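Local coordinates for protein L-Ala-D/L-Glu epimerase, a muconate lactonizing enzyme (Klebsiella pneumoniae subsp. pneumoniae MGH 78578, PDB 3FCP) that belongs to the enolase superfamily and joins an N-terminal alpha/beta capping domain to a TIM-type barrel that carries a magnesium ion, at residues L35-L40 and D336-V341; D44-I49 and G118-L123; G309-L314 and L358-D363; A127-A132 and G280-L285. All blocks are in the same frame, centred on the assembly; numbering follows the deposited sequence.

Interactions 1 and 4 join capping domain to barrel part; interaction 2 lies in the former, 3 in the latter. Interactions 1 and 2 share the three-stranded antiparallel sheet, where Leu-40 N probably bonds to Gly-48 O (2.8 Å). Interactions 1 and 3 lie closest, with centres about 8 Å apart; segments 336-341 and 358-363 run alongside each other, and Ile-338 O probably accepts from Asp-363 N at 2.8 Å. Interaction 3 also touches interaction 2, where Ile-49 O packs on Leu-358 CD1, and interaction 4, through Pro-281. Interactions 1 and 4 stay about 10 Å apart at their nearest atoms. None includes the magnesium ligands Asn-201, Asp-250 and Glu-251, which belong to the barrel.

Interaction 1. Residues L35-L40 and D336-V341; sequences LVIVRL and DDIVSV
Ile-37 and Ile-338 meet tip to tip, CD1 of Ile-37 lying 3.9 Å from CD1 of Ile-338. Just behind the tips, the two CG1 atoms approach to 4.1 Å, making this a small, purely apolar touch between branched side chains. Ile-338 reaches across because its CG1 sits between the backbone N and the carbonyl carbon (chi1 45°), a position that sends the ethyl arm out of the loop and towards the strand. Beside this pair, Leu-35 crosses Asp-337 at about a right angle, and its methyl CD1 lies 4.1 Å from Asp-337 OD1.

That carboxylate belongs to the loop's own framework. Asp-337 OD1 accepts from the backbone N of Ile-338 at 2.6 Å, met on the anti side and 17° out of the carboxylate plane, while OD2 takes the backbone N-H of Thr-307. An aspartate suits the place: with both oxygens engaged, its rotation is fixed, and it helps to set the residue that carries the apolar contact. Asp-336 is held in turn by Tyr-370.

Leu-362 packs against both isoleucines, as does Val-15 of strand 7-17. Strand 33-42 is the middle strand of the capping domain's sheet: Ile-37 and Leu-35 also touch strand 47-53, Val-38 and Leu-40 lean on helix 103-121, and loop 336-341 comes over from the barrel part of the chain between helix 307-317 and strand 345-346.

Interaction 2. Residues D44-I49 and G118-L123; sequences DGICGI and GKALGL
Ile-46 and Cys-47 meet Lys-119 and Ala-120 in a surface contact inside the capping domain, where the connection between strands 33-42 and 47-53 rests against the last turn of helix 103-121. Its apolar half is Ile-46: CD1 lies on the methyl CB of Ala-120 at 3.7 Å, a close fit allowed by alanine's small size. Ile-46 and Lys-119 slide past each other in opposite directions, CG2 of the isoleucine near CB of the lysine.

The lysine chain is extended beyond CG, which lets NZ reach across to Cys-47 O at 2.9 Å. NZ stands above the carbonyl plane, 37° out of it. Local turns border the contact on both segments. Asp-44 forms an Asx turn, OD1 accepting from Ile-46 N at 3.1 Å, with Gly-45 at positive phi between them. The helix closes in a Schellman motif with Gly-122 as C-prime residue; Gly-118 O there accepts from both Leu-121 N and Leu-123 N.

A long aliphatic chain ending in an amine thus serves both halves of the contact. NZ also has long, weak ion pairs with Asp-115 and Glu-361, negative charges that probably favour the protonated amine.

Interaction 3. Residues G309-L314 and L358-D363; sequences GTVASL and LGVELD
Val-311 and Ala-312 of helix 307-317 receive Leu-358 and Val-360, a seam between a helix of the TIM-type barrel and the irregular segment that leads to helix 364-370. Val-311 is the main bump on the helix. Its CG1 sits between the backbone N and the carbonyl carbon (chi1 74°), a torsion that aims this methyl into the dip between the two side chains of the other segment, touching CB of Leu-358 and CG2 of Val-360, each at 4.0 Å. With Val-360 the approach is tip to tip; Leu-358 is crossed at a slant. The second branch, CG2, rests 3.5 Å from the backbone O of Leu-358, a packing contact; the oxygen's hydrogen bond is with His-315 NE2.

The return bump is Leu-358. Its CD2 presses into the shallow place on the helix at Ala-312, 3.6 Å from CA and 3.8 Å from CB. Alanine suits this spot because a lone methyl lets the leucine branch come down to the helix backbone. Thr-111 of helix 103-121 borders the same pair, touching both Ala-312 and Leu-358. Between Leu-358 and Val-360, Gly-359 turns the chain at positive phi (95°), a conformation easy for glycine, and Val-360 can then face Val-311 as well.

Within the helix, Gly-309 O is gripped twice by Ser-313, by N at 3.1 Å and by OG at 2.8 Å, from opposite faces of the carbonyl plane.

Interaction 4. Residues A127-A132 and G280-L285; sequences ALLGGA and GPNSVL
Leu-129 packs against Pro-281, Asn-282 and Leu-285, standing just past helix 125-128 where a Schellman motif ends that helix. Gly-130 is its C-prime residue, with positive phi (105°), and its N bonds to Ala-127 O. The turn leaves Leu-129 facing the barrel side, where it is the single residue of its segment that touches the other. Asn-89 of the second subunit donates to the backbone O of Leu-129, so the same residue serves the subunit interface through its backbone and the domain contact through its side chain.

Along the second segment, Gly-280 comes first. Its backbone (phi 128°) is one glycine tolerates well, and its O accepts from Val-284 N at 3.0 Å. Pro-281 follows, a rigid ring wedged among Ala-312 and helix 103-121, with CB 4.3 Å from Leu-129 CD1. The same methyl lies 3.9 Å from Pro-281 O, a carbonyl that is buried here and has no hydrogen-bond partner in the model.

Asn-282 has its CG anti to the backbone N (chi1 -175°), which brings the amide round to cross Leu-129 at a slant, ND2 3.9 Å from CD2; this is van der Waals contact and no bond. Glu-110 holds this bend in the chain, one oxygen accepting from Asn-282 N and the other from Ser-283 OG. Val-284 packs on Trp-317 of helix 307-317.

Last comes Leu-285, whose CD1 meets the same methyl that Asn-282 touches, 4.1 Å from Leu-129 CD2, and lies 4.2 Å from Leu-129 CB.

Interaction 1. Residues L35-L40 and D336-V341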
loop_
_atom_site.group_PDB
_atom_site.type_symbol
_atom_site.label_atom_id
_atom_site.label_comp_id
_atom_site.label_asym_id
_atom_site.label_seq_id
_atom_site.Cartn_x
_atom_site.Cartn_y
_atom_site.Cartn_z
ATOM N N LEU A 35 7.727 -46.214 1.818
ATOM C CA LEU A 35 7.136 -45.755 0.569
ATOM C C LEU A 35 5.726 -46.305 0.401
ATOM O O LEU A 35 5.450 -47.447 0.776
ATOM C CB LEU A 35 7.966 -46.239 -0.628
ATOM C CG LEU A 35 9.496 -46.238 -0.543
ATOM C CD1 LEU A 35 10.062 -46.916 -1.781
ATOM C CD2 LEU A 35 10.018 -44.819 -0.412
ATOM N N VAL A 36 4.823 -45.496 -0.143
ATOM C CA VAL A 36 3.483 -45.995 -0.426
ATOM C C VAL A 36 3.472 -46.161 -1.943
ATOM O O VAL A 36 3.527 -45.179 -2.692
ATOM C CB VAL A 36 2.367 -45.026 -0.004
ATOM C CG1 VAL A 36 1.018 -45.627 -0.376
ATOM C CG2 VAL A 36 2.420 -44.791 1.504
ATOM N N ILE A 37 3.436 -47.414 -2.380
ATOM C CA ILE A 37 3.459 -47.751 -3.789
ATOM C C ILE A 37 2.066 -48.118 -4.270
ATOM O O ILE A 37 1.294 -48.768 -3.557
ATOM C CB ILE A 37 4.425 -48.944 -4.040
ATOM C CG1 ILE A 37 5.848 -48.554 -3.630
ATOM C CG2 ILE A 37 4.376 -49.378 -5.502
ATOM C CD1 ILE A 37 6.432 -47.402 -4.415
ATOM N N VAL A 38 1.747 -47.696 -5.483
ATOM C CA VAL A 38 0.449 -47.986 -6.061
ATOM C C VAL A 38 0.584 -48.621 -7.434
ATOM O O VAL A 38 1.509 -48.316 -8.188
ATOM C CB VAL A 38 -0.405 -46.693 -6.186
ATOM C CG1 VAL A 38 0.380 -45.622 -6.919
ATOM C CG2 VAL A 38 -1.697 -46.981 -6.939
ATOM N N ARG A 39 -0.332 -49.534 -7.738
ATOM C CA ARG A 39 -0.379 -50.167 -9.048
ATOM C C ARG A 39 -1.825 -50.032 -9.496
ATOM O O ARG A 39 -2.745 -50.497 -8.824
ATOM C CB ARG A 39 0.015 -51.644 -9.000
ATOM C CG ARG A 39 -0.051 -52.308 -10.382
ATOM C CD ARG A 39 0.607 -53.673 -10.387
ATOM N NE ARG A 39 -0.011 -54.576 -9.425
ATOM C CZ ARG A 39 0.529 -55.726 -9.034
ATOM N NH1 ARG A 39 1.699 -56.107 -9.529
ATOM N NH2 ARG A 39 -0.093 -56.485 -8.141
ATOM N N LEU A 40 -2.021 -49.365 -10.624
ATOM C CA LEU A 40 -3.351 -49.157 -11.161
ATOM C C LEU A 40 -3.506 -50.006 -12.411
ATOM O O LEU A 40 -2.684 -49.935 -13.324
ATOM C CB LEU A 40 -3.550 -47.672 -11.481
ATOM C CG LEU A 40 -4.935 -47.207 -11.942
ATOM C CD1 LEU A 40 -5.099 -45.719 -11.629
ATOM C CD2 LEU A 40 -5.109 -47.478 -13.430
ATOM N N ASP A 336 18.253 -50.811 -1.090
ATOM C CA ASP A 336 17.450 -51.596 -2.025
ATOM C C ASP A 336 16.166 -50.825 -2.340
ATOM O O ASP A 336 15.764 -49.945 -1.582
ATOM C CB ASP A 336 17.100 -52.963 -1.418
ATOM C CG ASP A 336 16.918 -54.049 -2.476
ATOM O OD1 ASP A 336 16.572 -55.194 -2.106
ATOM O OD2 ASP A 336 17.127 -53.770 -3.675
ATOM N N ASP A 337 15.528 -51.157 -3.457
ATOM C CA ASP A 337 14.294 -50.491 -3.869
ATOM C C ASP A 337 13.332 -51.570 -4.374
ATOM O O ASP A 337 13.668 -52.755 -4.369
ATOM C CB ASP A 337 14.590 -49.496 -4.998
ATOM C CG ASP A 337 13.586 -48.342 -5.053
ATOM O OD1 ASP A 337 12.393 -48.547 -4.728
ATOM O OD2 ASP A 337 13.999 -47.228 -5.437
ATOM N N ILE A 338 12.145 -51.165 -4.818
ATOM C CA ILE A 338 11.174 -52.129 -5.316
ATOM C C ILE A 338 11.052 -52.163 -6.842
ATOM O O ILE A 338 10.072 -52.685 -7.374
ATOM C CB ILE A 338 9.768 -51.905 -4.676
ATOM C CG1 ILE A 338 9.407 -50.415 -4.662
ATOM C CG2 ILE A 338 9.746 -52.462 -3.256
ATOM C CD1 ILE A 338 9.085 -49.840 -6.023
ATOM N N VAL A 339 12.042 -51.611 -7.543
ATOM C CA VAL A 339 12.035 -51.626 -9.007
ATOM C C VAL A 339 13.008 -52.694 -9.515
ATOM O O VAL A 339 13.934 -53.091 -8.808
ATOM C CB VAL A 339 12.445 -50.250 -9.626
ATOM C CG1 VAL A 339 11.419 -49.185 -9.262
ATOM C CG2 VAL A 339 13.842 -49.838 -9.149
ATOM N N SER A 340 12.796 -53.157 -10.739
ATOM C CA SER A 340 13.670 -54.171 -11.307
ATOM C C SER A 340 15.019 -53.567 -11.696
ATOM O O SER A 340 16.064 -54.184 -11.476
ATOM C CB SER A 340 13.009 -54.815 -12.529
ATOM O OG SER A 340 12.756 -53.855 -13.534
ATOM N N VAL A 341 14.992 -52.357 -12.253
ATOM C CA VAL A 341 16.211 -51.667 -12.679
ATOM C C VAL A 341 16.239 -50.208 -12.198
ATOM O O VAL A 341 15.351 -49.415 -12.524
ATOM C CB VAL A 341 16.344 -51.688 -14.217
ATOM C CG1 VAL A 341 17.612 -50.956 -14.646
ATOM C CG2 VAL A 341 16.359 -53.123 -14.714
#

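Interaction 2. Residues D44-I49 and G118-L123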
loop_
_atom_site.group_PDB
_atom_site.type_symbol
_atom_site.label_atom_id
_atom_site.label_comp_id
_atom_site.label_asym_id
_atom_site.label_seq_id
_atom_site.Cartn_x
_atom_site.Cartn_y
_atom_site.Cartn_z
ATOM N N ASP A 44 -7.808 -52.451 -20.254
ATOM C CA ASP A 44 -7.094 -52.969 -21.418
ATOM C C ASP A 44 -5.905 -53.837 -20.988
ATOM O O ASP A 44 -5.145 -54.333 -21.822
ATOM C CB ASP A 44 -6.625 -51.826 -22.328
ATOM C CG ASP A 44 -5.756 -50.803 -21.607
ATOM O OD1 ASP A 44 -5.496 -50.969 -20.399
ATOM O OD2 ASP A 44 -5.334 -49.825 -22.264
ATOM N N GLY A 45 -5.761 -54.029 -19.679
ATOM C CA GLY A 45 -4.672 -54.843 -19.165
ATOM C C GLY A 45 -3.401 -54.074 -18.844
ATOM O O GLY A 45 -2.460 -54.633 -18.274
ATOM N N ILE A 46 -3.360 -52.794 -19.200
ATOM C CA ILE A 46 -2.179 -51.983 -18.924
ATOM C C ILE A 46 -2.150 -51.527 -17.466
ATOM O O ILE A 46 -3.171 -51.125 -16.908
ATOM C CB ILE A 46 -2.124 -50.749 -19.855
ATOM C CG1 ILE A 46 -1.915 -51.212 -21.300
ATOM C CG2 ILE A 46 -1.004 -49.811 -19.430
ATOM C CD1 ILE A 46 -1.905 -50.094 -22.327
ATOM N N CYS A 47 -0.980 -51.622 -16.842
ATOM C CA CYS A 47 -0.829 -51.195 -15.459
ATOM C C CYS A 47 0.106 -49.997 -15.373
ATOM O O CYS A 47 1.023 -49.848 -16.184
ATOM C CB CYS A 47 -0.267 -52.324 -14.591
ATOM S SG CYS A 47 -1.390 -53.719 -14.329
ATOM N N GLY A 48 -0.138 -49.148 -14.381
ATOM C CA GLY A 48 0.693 -47.978 -14.164
ATOM C C GLY A 48 1.074 -47.977 -12.696
ATOM O O GLY A 48 0.284 -48.419 -11.859
ATOM N N ILE A 49 2.277 -47.516 -12.368
ATOM C CA ILE A 49 2.676 -47.490 -10.969
ATOM C C ILE A 49 3.000 -46.079 -10.505
ATOM O O ILE A 49 3.312 -45.195 -11.311
ATOM C CB ILE A 49 3.898 -48.407 -10.684
ATOM C CG1 ILE A 49 5.076 -48.014 -11.574
ATOM C CG2 ILE A 49 3.505 -49.872 -10.878
ATOM C CD1 ILE A 49 6.352 -48.797 -11.275
ATOM N N GLY A 118 1.211 -43.571 -20.751
ATOM C CA GLY A 118 2.458 -43.465 -21.488
ATOM C C GLY A 118 2.719 -44.794 -22.179
ATOM O O GLY A 118 3.046 -44.844 -23.367
ATOM N N LYS A 119 2.565 -45.883 -21.438
ATOM C CA LYS A 119 2.771 -47.210 -22.014
ATOM C C LYS A 119 1.755 -47.438 -23.141
ATOM O O LYS A 119 2.050 -48.103 -24.125
ATOM C CB LYS A 119 2.598 -48.294 -20.950
ATOM C CG LYS A 119 3.610 -48.268 -19.816
ATOM C CD LYS A 119 3.287 -49.384 -18.834
ATOM C CE LYS A 119 4.189 -49.375 -17.615
ATOM N NZ LYS A 119 3.838 -50.506 -16.698
ATOM N N ALA A 120 0.561 -46.869 -22.992
ATOM C CA ALA A 120 -0.492 -47.016 -23.994
ATOM C C ALA A 120 -0.199 -46.272 -25.297
ATOM O O ALA A 120 -0.721 -46.634 -26.352
ATOM C CB ALA A 120 -1.825 -46.545 -23.420
ATOM N N LEU A 121 0.626 -45.230 -25.224
ATOM C CA LEU A 121 0.973 -44.443 -26.404
ATOM C C LEU A 121 2.409 -44.707 -26.842
ATOM O O LEU A 121 2.889 -44.111 -27.811
ATOM C CB LEU A 121 0.802 -42.947 -26.110
ATOM C CG LEU A 121 -0.607 -42.509 -25.701
ATOM C CD1 LEU A 121 -0.617 -41.018 -25.346
ATOM C CD2 LEU A 121 -1.569 -42.805 -26.839
ATOM N N GLY A 122 3.090 -45.591 -26.116
ATOM C CA GLY A 122 4.471 -45.909 -26.435
ATOM C C GLY A 122 5.343 -44.680 -26.272
ATOM O O GLY A 122 6.295 -44.471 -27.027
ATOM N N LEU A 123 5.018 -43.865 -25.273
ATOM C CA LEU A 123 5.752 -42.630 -25.019
ATOM C C LEU A 123 6.117 -42.445 -23.554
ATOM O O LEU A 123 5.387 -42.877 -22.664
ATOM C CB LEU A 123 4.913 -41.429 -25.468
ATOM C CG LEU A 123 4.675 -41.250 -26.968
ATOM C CD1 LEU A 123 3.634 -40.166 -27.200
ATOM C CD2 LEU A 123 5.993 -40.887 -27.654
#

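Interaction 3. Residues G309-L314 and L358-D363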
loop_
_atom_site.group_PDB
_atom_site.type_symbol
_atom_site.label_atom_id
_atom_site.label_comp_id
_atom_site.label_asym_id
_atom_site.label_seq_id
_atom_site.Cartn_x
_atom_site.Cartn_y
_atom_site.Cartn_z
ATOM N N GLY A 309 8.920 -42.669 -7.475
ATOM C CA GLY A 309 8.570 -41.277 -7.244
ATOM C C GLY A 309 9.619 -40.312 -7.771
ATOM O O GLY A 309 9.305 -39.203 -8.210
ATOM N N THR A 310 10.879 -40.731 -7.719
ATOM C CA THR A 310 11.962 -39.898 -8.203
ATOM C C THR A 310 11.899 -39.737 -9.714
ATOM O O THR A 310 11.981 -38.617 -10.212
ATOM C CB THR A 310 13.328 -40.477 -7.789
ATOM O OG1 THR A 310 13.479 -40.343 -6.371
ATOM C CG2 THR A 310 14.466 -39.746 -8.488
ATOM N N VAL A 311 11.728 -40.832 -10.453
ATOM C CA VAL A 311 11.675 -40.712 -11.912
ATOM C C VAL A 311 10.402 -39.969 -12.335
ATOM O O VAL A 311 10.407 -39.214 -13.307
ATOM C CB VAL A 311 11.752 -42.104 -12.628
ATOM C CG1 VAL A 311 10.438 -42.857 -12.497
ATOM C CG2 VAL A 311 12.103 -41.906 -14.098
ATOM N N ALA A 312 9.318 -40.174 -11.592
ATOM C CA ALA A 312 8.060 -39.489 -11.887
ATOM C C ALA A 312 8.338 -37.985 -11.834
ATOM O O ALA A 312 7.914 -37.231 -12.716
ATOM C CB ALA A 312 7.002 -39.866 -10.858
ATOM N N SER A 313 9.062 -37.555 -10.800
ATOM C CA SER A 313 9.409 -36.145 -10.645
ATOM C C SER A 313 10.315 -35.692 -11.782
ATOM O O SER A 313 10.117 -34.617 -12.343
ATOM C CB SER A 313 10.133 -35.901 -9.320
ATOM O OG SER A 313 9.383 -36.390 -8.231
ATOM N N LEU A 314 11.317 -36.505 -12.115
ATOM C CA LEU A 314 12.249 -36.151 -13.188
ATOM C C LEU A 314 11.558 -35.948 -14.540
ATOM O O LEU A 314 11.949 -35.078 -15.304
ATOM C CB LEU A 314 13.356 -37.206 -13.349
ATOM C CG LEU A 314 14.646 -37.259 -12.508
ATOM C CD1 LEU A 314 15.246 -35.865 -12.318
ATOM C CD2 LEU A 314 14.364 -37.880 -11.189
ATOM N N LEU A 358 6.864 -44.338 -17.276
ATOM C CA LEU A 358 7.897 -43.822 -16.385
ATOM C C LEU A 358 9.270 -44.351 -16.774
ATOM O O LEU A 358 10.289 -43.691 -16.553
ATOM C CB LEU A 358 7.598 -44.227 -14.941
ATOM C CG LEU A 358 6.371 -43.601 -14.280
ATOM C CD1 LEU A 358 6.015 -44.381 -13.026
ATOM C CD2 LEU A 358 6.666 -42.141 -13.945
ATOM N N GLY A 359 9.300 -45.558 -17.330
ATOM C CA GLY A 359 10.568 -46.151 -17.712
ATOM C C GLY A 359 11.130 -47.079 -16.643
ATOM O O GLY A 359 12.268 -47.523 -16.746
ATOM N N VAL A 360 10.349 -47.355 -15.603
ATOM C CA VAL A 360 10.786 -48.262 -14.547
ATOM C C VAL A 360 9.701 -49.301 -14.331
ATOM O O VAL A 360 8.512 -49.027 -14.527
ATOM C CB VAL A 360 11.078 -47.526 -13.213
ATOM C CG1 VAL A 360 12.264 -46.580 -13.395
ATOM C CG2 VAL A 360 9.850 -46.768 -12.744
ATOM N N GLU A 361 10.112 -50.495 -13.925
ATOM C CA GLU A 361 9.179 -51.598 -13.719
ATOM C C GLU A 361 9.225 -52.101 -12.280
ATOM O O GLU A 361 10.276 -52.095 -11.637
ATOM C CB GLU A 361 9.539 -52.743 -14.672
ATOM C CG GLU A 361 8.366 -53.571 -15.159
ATOM C CD GLU A 361 7.495 -52.822 -16.156
ATOM O OE1 GLU A 361 6.830 -51.846 -15.755
ATOM O OE2 GLU A 361 7.483 -53.205 -17.345
ATOM N N LEU A 362 8.080 -52.553 -11.788
ATOM C CA LEU A 362 7.974 -53.071 -10.432
ATOM C C LEU A 362 8.581 -54.472 -10.315
ATOM O O LEU A 362 8.349 -55.331 -11.168
ATOM C CB LEU A 362 6.502 -53.122 -10.030
ATOM C CG LEU A 362 6.134 -53.054 -8.553
ATOM C CD1 LEU A 362 6.643 -51.748 -7.960
ATOM C CD2 LEU A 362 4.617 -53.150 -8.411
ATOM N N ASP A 363 9.374 -54.688 -9.269
ATOM C CA ASP A 363 9.988 -55.991 -9.012
ATOM C C ASP A 363 9.091 -56.619 -7.949
ATOM O O ASP A 363 9.259 -56.360 -6.757
ATOM C CB ASP A 363 11.407 -55.820 -8.459
ATOM C CG ASP A 363 12.113 -57.152 -8.221
ATOM O OD1 ASP A 363 11.444 -58.132 -7.824
ATOM O OD2 ASP A 363 13.348 -57.214 -8.415
#

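Interaction 4. Residues A127-A132 and G280-L285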
loop_
_atom_site.group_PDB
_atom_site.type_symbol
_atom_site.label_atom_id
_atom_site.label_comp_id
_atom_site.label_asym_id
_atom_site.label_seq_id
_atom_site.Cartn_x
_atom_site.Cartn_y
_atom_site.Cartn_z
ATOM N N ALA A 127 7.178 -36.942 -22.509
ATOM C CA ALA A 127 6.571 -36.639 -23.803
ATOM C C ALA A 127 5.092 -36.302 -23.625
ATOM O O ALA A 127 4.562 -35.428 -24.309
ATOM C CB ALA A 127 6.725 -37.834 -24.758
ATOM N N LEU A 128 4.424 -37.006 -22.716
ATOM C CA LEU A 128 3.016 -36.737 -22.452
ATOM C C LEU A 128 2.901 -35.346 -21.817
ATOM O O LEU A 128 1.859 -34.706 -21.890
ATOM C CB LEU A 128 2.424 -37.774 -21.487
ATOM C CG LEU A 128 2.419 -39.267 -21.835
ATOM C CD1 LEU A 128 1.519 -39.999 -20.846
ATOM C CD2 LEU A 128 1.930 -39.495 -23.252
ATOM N N LEU A 129 3.977 -34.885 -21.189
ATOM C CA LEU A 129 3.958 -33.575 -20.545
ATOM C C LEU A 129 4.459 -32.479 -21.479
ATOM O O LEU A 129 4.804 -31.381 -21.043
ATOM C CB LEU A 129 4.777 -33.613 -19.248
ATOM C CG LEU A 129 4.294 -34.649 -18.223
ATOM C CD1 LEU A 129 5.151 -34.564 -16.967
ATOM C CD2 LEU A 129 2.822 -34.421 -17.885
ATOM N N GLY A 130 4.496 -32.785 -22.774
ATOM C CA GLY A 130 4.917 -31.793 -23.749
ATOM C C GLY A 130 6.302 -31.954 -24.340
ATOM O O GLY A 130 6.649 -31.261 -25.297
ATOM N N GLY A 131 7.100 -32.852 -23.775
ATOM C CA GLY A 131 8.438 -33.062 -24.296
ATOM C C GLY A 131 9.528 -32.599 -23.356
ATOM O O GLY A 131 9.394 -31.582 -22.669
ATOM N N ALA A 132 10.618 -33.353 -23.327
ATOM C CA ALA A 132 11.745 -33.029 -22.470
ATOM C C ALA A 132 12.674 -32.015 -23.119
ATOM O O ALA A 132 13.033 -32.139 -24.294
ATOM C CB ALA A 132 12.519 -34.292 -22.134
ATOM N N GLY A 280 1.083 -34.453 -8.026
ATOM C CA GLY A 280 1.546 -35.230 -9.163
ATOM C C GLY A 280 2.382 -34.526 -10.215
ATOM O O GLY A 280 2.513 -33.299 -10.210
ATOM N N PRO A 281 2.957 -35.292 -11.149
ATOM C CA PRO A 281 3.799 -34.775 -12.238
ATOM C C PRO A 281 3.102 -33.758 -13.149
ATOM O O PRO A 281 3.746 -32.874 -13.695
ATOM C CB PRO A 281 4.199 -36.039 -13.001
ATOM C CG PRO A 281 4.154 -37.118 -11.939
ATOM C CD PRO A 281 2.891 -36.766 -11.187
ATOM N N ASN A 282 1.790 -33.883 -13.335
ATOM C CA ASN A 282 1.090 -32.913 -14.180
ATOM C C ASN A 282 0.630 -31.714 -13.356
ATOM O O ASN A 282 0.790 -30.557 -13.769
ATOM C CB ASN A 282 -0.123 -33.548 -14.877
ATOM C CG ASN A 282 -0.791 -32.595 -15.864
ATOM O OD1 ASN A 282 -2.006 -32.386 -15.823
ATOM N ND2 ASN A 282 0.000 -32.015 -16.756
ATOM N N SER A 283 0.064 -31.990 -12.186
ATOM C CA SER A 283 -0.424 -30.928 -11.305
ATOM C C SER A 283 0.666 -29.932 -10.917
ATOM O O SER A 283 0.410 -28.731 -10.814
ATOM C CB SER A 283 -1.033 -31.530 -10.035
ATOM O OG SER A 283 -2.222 -32.241 -10.334
ATOM N N VAL A 284 1.884 -30.418 -10.712
ATOM C CA VAL A 284 2.970 -29.526 -10.324
ATOM C C VAL A 284 3.321 -28.520 -11.425
ATOM O O VAL A 284 3.859 -27.447 -11.141
ATOM C CB VAL A 284 4.248 -30.325 -9.933
ATOM C CG1 VAL A 284 4.903 -30.915 -11.173
ATOM C CG2 VAL A 284 5.220 -29.415 -9.171
ATOM N N LEU A 285 3.005 -28.855 -12.675
ATOM C CA LEU A 285 3.298 -27.967 -13.797
ATOM C C LEU A 285 2.531 -26.644 -13.746
ATOM O O LEU A 285 3.013 -25.630 -14.260
ATOM C CB LEU A 285 3.022 -28.679 -15.130
ATOM C CG LEU A 285 3.867 -29.937 -15.356
ATOM C CD1 LEU A 285 3.485 -30.592 -16.680
ATOM C CD2 LEU A 285 5.344 -29.566 -15.356
#